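Local coordinates for Es1 family protein (Ehrlichia chaffeensis, PDB 3L3B) that is of unproven function but belongs to the DJ-1/PfpI family, carries an amidotransferase-like domain and probably takes part in isoprenoid biosynthesis, at residues B[83-86]-B[87-91]; B[211-214]-B[215-219]; B[227-230]-B[231-235]. All blocks are in the same frame, centred on the assembly; numbering follows the deposited sequence.

Contact 1: B[83-86]-B[87-91]; sequences RNIL and VESAR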
loop_
_atom_site.group_PDB
_atom_site.type_symbol
_atom_site.label_atom_id
_atom_site.label_comp_id
_atom_site.label_asym_id
_atom_site.label_seq_id
_atom_site.Cartn_x
_atom_site.Cartn_y
_atom_site.Cartn_z
ATOM N N ARG B 83 15.700 11.113 -2.932
ATOM C CA ARG B 83 15.110 10.297 -1.852
ATOM C C ARG B 83 15.912 9.041 -1.595
ATOM O O ARG B 83 16.455 8.445 -2.497
ATOM C CB ARG B 83 13.650 9.925 -2.149
ATOM C CG ARG B 83 12.758 11.158 -2.188
ATOM C CD ARG B 83 11.274 10.799 -2.357
ATOM N NE ARG B 83 10.506 12.045 -2.501
ATOM C CZ ARG B 83 9.190 12.147 -2.517
ATOM N NH1 ARG B 83 8.400 11.090 -2.423
ATOM N NH2 ARG B 83 8.641 13.338 -2.663
ATOM N N ASN B 84 16.006 8.685 -0.324
ATOM C CA ASN B 84 16.689 7.506 0.143
ATOM C C ASN B 84 15.720 6.316 0.154
ATOM O O ASN B 84 14.601 6.385 0.712
ATOM C CB ASN B 84 17.322 7.814 1.513
ATOM C CG ASN B 84 17.979 6.628 2.141
ATOM O OD1 ASN B 84 17.305 5.643 2.471
ATOM N ND2 ASN B 84 19.331 6.693 2.311
ATOM N N ILE B 85 16.148 5.242 -0.509
ATOM C CA ILE B 85 15.396 4.020 -0.647
ATOM C C ILE B 85 14.911 3.459 0.676
ATOM O O ILE B 85 13.752 3.078 0.797
ATOM C CB ILE B 85 16.204 2.936 -1.384
ATOM C CG1 ILE B 85 16.511 3.307 -2.840
ATOM C CG2 ILE B 85 15.510 1.608 -1.306
ATOM C CD1 ILE B 85 17.564 2.299 -3.468
ATOM N N LEU B 86 15.771 3.481 1.681
ATOM C CA LEU B 86 15.421 2.920 2.995
ATOM C C LEU B 86 14.427 3.815 3.755
ATOM O O LEU B 86 13.448 3.321 4.307
ATOM C CB LEU B 86 16.701 2.687 3.824
ATOM C CG LEU B 86 16.617 2.159 5.258
ATOM C CD1 LEU B 86 15.891 0.830 5.272
ATOM C CD2 LEU B 86 18.028 1.988 5.879
ATOM N N VAL B 87 14.666 5.117 3.781
ATOM C CA VAL B 87 13.731 6.062 4.389
ATOM C C VAL B 87 12.359 5.968 3.748
ATOM O O VAL B 87 11.336 5.884 4.426
ATOM C CB VAL B 87 14.293 7.522 4.338
ATOM C CG1 VAL B 87 13.213 8.600 4.801
ATOM C CG2 VAL B 87 15.567 7.617 5.176
ATOM N N GLU B 88 12.306 5.951 2.429
ATOM C CA GLU B 88 11.014 5.799 1.742
ATOM C C GLU B 88 10.317 4.428 1.929
ATOM O O GLU B 88 9.104 4.347 2.072
ATOM C CB GLU B 88 11.164 6.134 0.266
ATOM C CG GLU B 88 11.599 7.571 -0.027
ATOM C CD GLU B 88 10.903 8.621 0.803
ATOM O OE1 GLU B 88 9.642 8.619 0.812
ATOM O OE2 GLU B 88 11.606 9.446 1.439
ATOM N N SER B 89 11.088 3.342 1.904
ATOM C CA SER B 89 10.570 2.037 2.182
ATOM C C SER B 89 9.940 1.947 3.562
ATOM O O SER B 89 9.006 1.165 3.748
ATOM C CB SER B 89 11.682 0.938 2.076
ATOM O OG SER B 89 12.231 0.867 0.765
ATOM N N ALA B 90 10.443 2.711 4.530
ATOM C CA ALA B 90 9.839 2.752 5.853
ATOM C C ALA B 90 8.352 3.178 5.842
ATOM O O ALA B 90 7.629 2.871 6.797
ATOM C CB ALA B 90 10.662 3.707 6.812
ATOM N N ARG B 91 7.899 3.874 4.786
ATOM C CA ARG B 91 6.480 4.176 4.623
ATOM C C ARG B 91 5.683 2.911 4.471
ATOM O O ARG B 91 4.748 2.706 5.189
ATOM C CB ARG B 91 6.232 5.142 3.464
ATOM C CG ARG B 91 6.917 6.514 3.733
ATOM C CD ARG B 91 6.959 7.473 2.539
ATOM N NE ARG B 91 7.519 8.754 2.993
ATOM C CZ ARG B 91 6.801 9.732 3.581
ATOM N NH1 ARG B 91 5.493 9.592 3.711
ATOM N NH2 ARG B 91 7.405 10.832 4.037
HETATM O O HOH W 1 8.648 8.187 -1.845
HETATM O O HOH W 2 14.147 10.101 1.581
#

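Contact 2: B[211-214]-B[215-219]; sequences SCSA and YMRND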
loop_
_atom_site.group_PDB
_atom_site.type_symbol
_atom_site.label_atom_id
_atom_site.label_comp_id
_atom_site.label_asym_id
_atom_site.label_seq_id
_atom_site.Cartn_x
_atom_site.Cartn_y
_atom_site.Cartn_z
ATOM N N SER B 211 6.695 -16.909 -8.769
ATOM C CA SER B 211 6.490 -15.639 -9.461
ATOM C C SER B 211 5.068 -15.406 -9.880
ATOM O O SER B 211 4.330 -16.358 -10.167
ATOM C CB SER B 211 7.374 -15.480 -10.696
ATOM O OG SER B 211 7.361 -16.602 -11.581
ATOM N N CYS B 212 4.718 -14.127 -9.970
ATOM C CA CYS B 212 3.450 -13.749 -10.527
ATOM C C CYS B 212 3.559 -12.395 -11.207
ATOM O O CYS B 212 4.495 -11.602 -10.919
ATOM C CB CYS B 212 2.389 -13.827 -9.459
ATOM S SG CYS B 212 2.525 -12.625 -8.149
ATOM N N SER B 213 2.646 -12.134 -12.143
ATOM C CA SER B 213 2.799 -11.016 -13.090
ATOM C C SER B 213 2.237 -9.675 -12.613
ATOM O O SER B 213 2.797 -8.629 -12.975
ATOM C CB SER B 213 2.176 -11.374 -14.442
ATOM O OG SER B 213 0.816 -11.670 -14.273
ATOM N N ALA B 214 1.147 -9.685 -11.837
ATOM C CA ALA B 214 0.658 -8.461 -11.149
ATOM C C ALA B 214 0.592 -7.291 -12.134
ATOM O O ALA B 214 0.016 -7.438 -13.215
ATOM C CB ALA B 214 1.552 -8.128 -9.928
ATOM N N TYR B 215 1.242 -6.161 -11.837
ATOM C CA TYR B 215 1.025 -4.982 -12.667
ATOM C C TYR B 215 1.908 -4.910 -13.932
ATOM O O TYR B 215 1.991 -3.843 -14.543
ATOM C CB TYR B 215 1.088 -3.700 -11.834
ATOM C CG TYR B 215 -0.191 -3.364 -11.092
ATOM C CD1 TYR B 215 -1.299 -2.895 -11.773
ATOM C CD2 TYR B 215 -0.281 -3.489 -9.698
ATOM C CE1 TYR B 215 -2.445 -2.549 -11.099
ATOM C CE2 TYR B 215 -1.449 -3.198 -9.033
ATOM C CZ TYR B 215 -2.503 -2.699 -9.719
ATOM O OH TYR B 215 -3.672 -2.383 -9.050
ATOM N N MET B 216 2.500 -6.033 -14.389
ATOM C CA MET B 216 3.012 -6.109 -15.783
ATOM C C MET B 216 1.904 -5.892 -16.837
ATOM O O MET B 216 2.201 -5.604 -18.009
ATOM C CB MET B 216 3.684 -7.462 -16.084
ATOM C CG MET B 216 5.032 -7.652 -15.413
ATOM S SD MET B 216 6.248 -6.373 -15.794
ATOM C CE MET B 216 6.378 -6.505 -17.566
ATOM N N ARG B 217 0.653 -6.086 -16.417
ATOM C CA ARG B 217 -0.536 -5.770 -17.204
ATOM C C ARG B 217 -1.397 -4.750 -16.460
ATOM O O ARG B 217 -1.364 -4.646 -15.208
ATOM C CB ARG B 217 -1.393 -7.016 -17.460
ATOM C CG ARG B 217 -0.718 -8.120 -18.301
ATOM C CD ARG B 217 -1.710 -9.243 -18.533
ATOM N NE ARG B 217 -1.170 -10.435 -19.208
ATOM C CZ ARG B 217 -0.682 -11.515 -18.595
ATOM N NH1 ARG B 217 -0.552 -11.574 -17.262
ATOM N NH2 ARG B 217 -0.268 -12.547 -19.330
ATOM N N ASN B 218 -2.192 -4.038 -17.250
ATOM C CA ASN B 218 -3.032 -2.947 -16.750
ATOM C C ASN B 218 -4.375 -3.534 -16.312
ATOM O O ASN B 218 -5.430 -3.292 -16.928
ATOM C CB ASN B 218 -3.223 -1.889 -17.853
ATOM C CG ASN B 218 -3.286 -0.477 -17.307
ATOM O OD1 ASN B 218 -3.072 -0.240 -16.104
ATOM N ND2 ASN B 218 -3.570 0.485 -18.192
ATOM N N ASP B 219 -4.310 -4.307 -15.235
ATOM C CA ASP B 219 -5.398 -5.163 -14.797
ATOM C C ASP B 219 -5.971 -4.579 -13.489
ATOM O O ASP B 219 -5.453 -3.597 -12.943
ATOM C CB ASP B 219 -4.858 -6.568 -14.572
ATOM C CG ASP B 219 -5.874 -7.637 -14.839
ATOM O OD1 ASP B 219 -7.090 -7.361 -14.651
ATOM O OD2 ASP B 219 -5.460 -8.758 -15.232
HETATM O O HOH W 3 -0.586 -9.359 -15.083
#

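Contact 3: B[227-230]-B[231-235]; sequences GIQD and MISSM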
loop_
_atom_site.group_PDB
_atom_site.type_symbol
_atom_site.label_atom_id
_atom_site.label_comp_id
_atom_site.label_asym_id
_atom_site.label_seq_id
_atom_site.Cartn_x
_atom_site.Cartn_y
_atom_site.Cartn_z
ATOM N N GLY B 227 -3.332 -13.378 -8.055
ATOM C CA GLY B 227 -2.051 -13.924 -8.413
ATOM C C GLY B 227 -1.062 -13.936 -7.260
ATOM O O GLY B 227 -0.357 -14.879 -7.089
ATOM N N ILE B 228 -0.995 -12.872 -6.471
ATOM C CA ILE B 228 -0.094 -12.794 -5.307
ATOM C C ILE B 228 -0.505 -13.795 -4.249
ATOM O O ILE B 228 0.328 -14.397 -3.601
ATOM C CB ILE B 228 -0.095 -11.336 -4.694
ATOM C CG1 ILE B 228 0.659 -10.434 -5.646
ATOM C CG2 ILE B 228 0.524 -11.331 -3.305
ATOM C CD1 ILE B 228 0.547 -8.892 -5.412
ATOM N N GLN B 229 -1.798 -13.949 -4.053
ATOM C CA GLN B 229 -2.324 -14.931 -3.116
ATOM C C GLN B 229 -1.866 -16.362 -3.511
ATOM O O GLN B 229 -1.463 -17.145 -2.666
ATOM C CB GLN B 229 -3.846 -14.831 -3.077
ATOM C CG GLN B 229 -4.535 -15.886 -2.229
ATOM C CD GLN B 229 -6.033 -15.719 -2.239
ATOM O OE1 GLN B 229 -6.716 -16.210 -3.131
ATOM N NE2 GLN B 229 -6.546 -15.016 -1.253
ATOM N N ASP B 230 -1.896 -16.673 -4.800
ATOM C CA ASP B 230 -1.464 -17.991 -5.255
ATOM C C ASP B 230 0.045 -18.221 -5.074
ATOM O O ASP B 230 0.483 -19.323 -4.749
ATOM C CB ASP B 230 -1.800 -18.177 -6.714
ATOM C CG ASP B 230 -1.664 -19.641 -7.138
ATOM O OD1 ASP B 230 -0.759 -19.960 -7.948
ATOM O OD2 ASP B 230 -2.420 -20.468 -6.593
ATOM N N MET B 231 0.829 -17.168 -5.291
ATOM C CA MET B 231 2.251 -17.261 -5.143
ATOM C C MET B 231 2.649 -17.573 -3.694
ATOM O O MET B 231 3.385 -18.513 -3.445
ATOM C CB MET B 231 2.901 -15.961 -5.611
ATOM C CG MET B 231 4.367 -16.125 -5.694
ATOM S SD MET B 231 5.240 -14.644 -6.059
ATOM C CE MET B 231 5.200 -13.830 -4.478
ATOM N N ILE B 232 2.122 -16.810 -2.744
ATOM C CA ILE B 232 2.474 -16.944 -1.335
ATOM C C ILE B 232 1.972 -18.283 -0.805
ATOM O O ILE B 232 2.737 -18.993 -0.127
ATOM C CB ILE B 232 1.876 -15.797 -0.466
ATOM C CG1 ILE B 232 2.405 -14.397 -0.874
ATOM C CG2 ILE B 232 2.087 -16.115 1.014
ATOM C CD1 ILE B 232 3.929 -14.158 -0.874
ATOM N N SER B 233 0.724 -18.651 -1.136
ATOM C CA SER B 233 0.235 -20.010 -0.872
ATOM C C SER B 233 1.235 -21.068 -1.318
ATOM O O SER B 233 1.588 -21.945 -0.548
ATOM C CB SER B 233 -1.109 -20.296 -1.574
ATOM O OG SER B 233 -2.116 -19.404 -1.119
ATOM N N SER B 234 1.673 -20.988 -2.571
ATOM C CA SER B 234 2.555 -22.001 -3.139
ATOM C C SER B 234 3.869 -22.056 -2.391
ATOM O O SER B 234 4.430 -23.120 -2.184
ATOM C CB SER B 234 2.826 -21.710 -4.613
ATOM O OG SER B 234 1.612 -21.722 -5.340
ATOM N N MET B 235 4.387 -20.904 -2.006
ATOM C CA MET B 235 5.612 -20.865 -1.211
ATOM C C MET B 235 5.399 -21.531 0.153
ATOM O O MET B 235 6.196 -22.351 0.599
ATOM C CB MET B 235 6.104 -19.417 -1.015
ATOM C CG MET B 235 6.572 -18.754 -2.288
ATOM S SD MET B 235 6.949 -17.008 -2.002
ATOM C CE MET B 235 8.609 -17.342 -1.282
#

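Contact 1: B[83-86]-B[87-91]
The Arg83 guanidinium and the Glu88 carboxylate lie near each other with their planes turned 44° apart. Glu88 OE1 sits obliquely to the guanidinium, 4.3 Å from Arg83 NH1. At this distance the opposite charges probably attract, but no N-H points at the oxygen. A water at the guanidinium edge, in its plane, joins the two groups by accepting from Arg83 NH1 and donating to Glu88 OE1. A second water accepts from Asn84 N and donates to Glu88 OE2, 2.6 Å away. The side chains of Arg83 and Glu88 cross at about a right angle, and Arg83 CD packs 3.9 Å from Glu88 CD. A bend at chi2 (-43°) brings the Glu88 carboxylate carbon beside Arg83 CD. Glu88 OE1 also forms a salt bridge with Arg91 NE, though the bond is weak in angle. Arg83 NE pairs with Glu81. Glu88 OE2 pairs with Arg83 NH2 of the second subunit, and the reverse pair forms too, so these charges lie at the dimer interface.

Asn84 holds the start of the helix. Its CG is anti to the backbone N (chi1 176°), and OD1 accepts from Val87 N at 3.0 Å and weakly from Leu86 N. Asn84 ND2 is held by Asn64. Asn84 O receives Glu88 N in a nearly straight bond of 2.9 Å. At the next residue, Ile85 O takes two bonds from Ser89, from OG at 2.7 Å and from N at 2.9 Å, on opposite faces of its plane. Asn84 is thus a classic N-cap, opening helix 85-92 beside strands 56-62 and 97-99.

Contact 2: B[211-214]-B[215-219]
Ala214 O accepts a bond of 2.7 Å from a water that also meets Ser213 OG and Arg217 NH1. The water lies 2.8 Å from Ser213 OG and accepts from Arg217 NH1 at 3.1 Å. It therefore ties together both sides of a type II' beta turn, Ser213 to Met216. The turn follows strand 209-212 of the central sheet, in the DJ-1/PfpI fold, and leads into the loop before helix 221-238.

The turn is closed by its backbone bond from the fourth residue to the first. Met216 N donates to Ser213 O at 3.0 Å, with an angle of 167° at the hydrogen. Ala214 is the first of the two central residues, and its positive phi (48°) is the mark of this turn type. Its methyl packs on Val157 and Val224, so the bend is backed by strand 154-157 and helix 221-238.

Arg217 reaches back along the turn. Its chain runs extended from CG to NE and brings the guanidinium edge to the Ser213 hydroxyl. Ser213 OG lies near the guanidinium plane, 3.3 Å from Arg217 NH1. With chi1 at 59°, this hydroxyl stands between the backbone N and the carbonyl carbon of Ser213. Arg217 NH1 also donates to Cys196 O, which fixes that end of the side chain from outside the turn.

Tyr215 leads the other way. Its OH bonds to Arg42, its backbone N donates to Glu43 OE2, and its ring makes a cation-pi contact with Arg94 of the second subunit. Met216 CB and Met216 CG each lie 3.4 Å from Ser213 O.

Contact 3: B[227-230]-B[231-235]
Helix 221-238, the last helix of the chain, carries this contact on two successive turns, where Ser233 and Ser234 each bend back onto a carbonyl of the turn before. Ser233 OG donates to Gln229 O at 2.8 Å. Ser233 N reaches the same oxygen at 3.1 Å from the opposite face of its plane. Asp230 O is gripped in the same way by Ser234, with OG at 2.7 Å and N at 3.0 Å, again from opposite faces. Both hydroxyls lie beside their own backbone N, anti to the carbonyl carbon (chi1 -61° in each). That rotation turns OG back toward the residue four places earlier. Each serine hydroxyl donates its proton within the helix, and the oxygens of Gln229 and Asp230 each accept two bonds.

These are regular i to i+4 bonds of an alpha-helix with a serine hydroxyl added to two of them. The helix packs against the central sheet of the DJ-1/PfpI fold. Ile232 N donates to Ile228 O in a nearly straight bond (170°). On the same side, Ile228 CG2 and Ile232 CG1 pack 4.3 Å apart. Ile228 also rests on Leu46 and Val47 of helix 41-53, while Ile232 touches Val112 of strand 110-113.

Met231 N donates to Gly227 O at 3.1 Å. The Met231 side chain leads toward the sheet, where it meets Val112 and Phe210. Asp230 OD1 bonds to the hydroxyl of Ser201. Ser234 OG lies 3.9 Å from Asp230 OD1.

How the contacts relate
The contacts follow in order along the chain. Contact 1 opens helix 85-92, contact 2 is the turn after strand 209-212, and contact 3 lies in helix 221-238. Contacts 2 and 3 have centres 13 Å apart and touch. Cys212 SG lies 3.8 Å from Ile228 CG1, and Ser211 CA lies 3.8 Å from Met231 SD, so together they join the end of strand 209-212 to the helix on the central sheet. Contact 1 stands apart, its centre about 24 Å from contact 2 and about 26 Å from contact 3, across the chain's centre from the latter. Contact 1 belongs to the dimer interface, contact 2 also reaches the second subunit, and contact 3 does not.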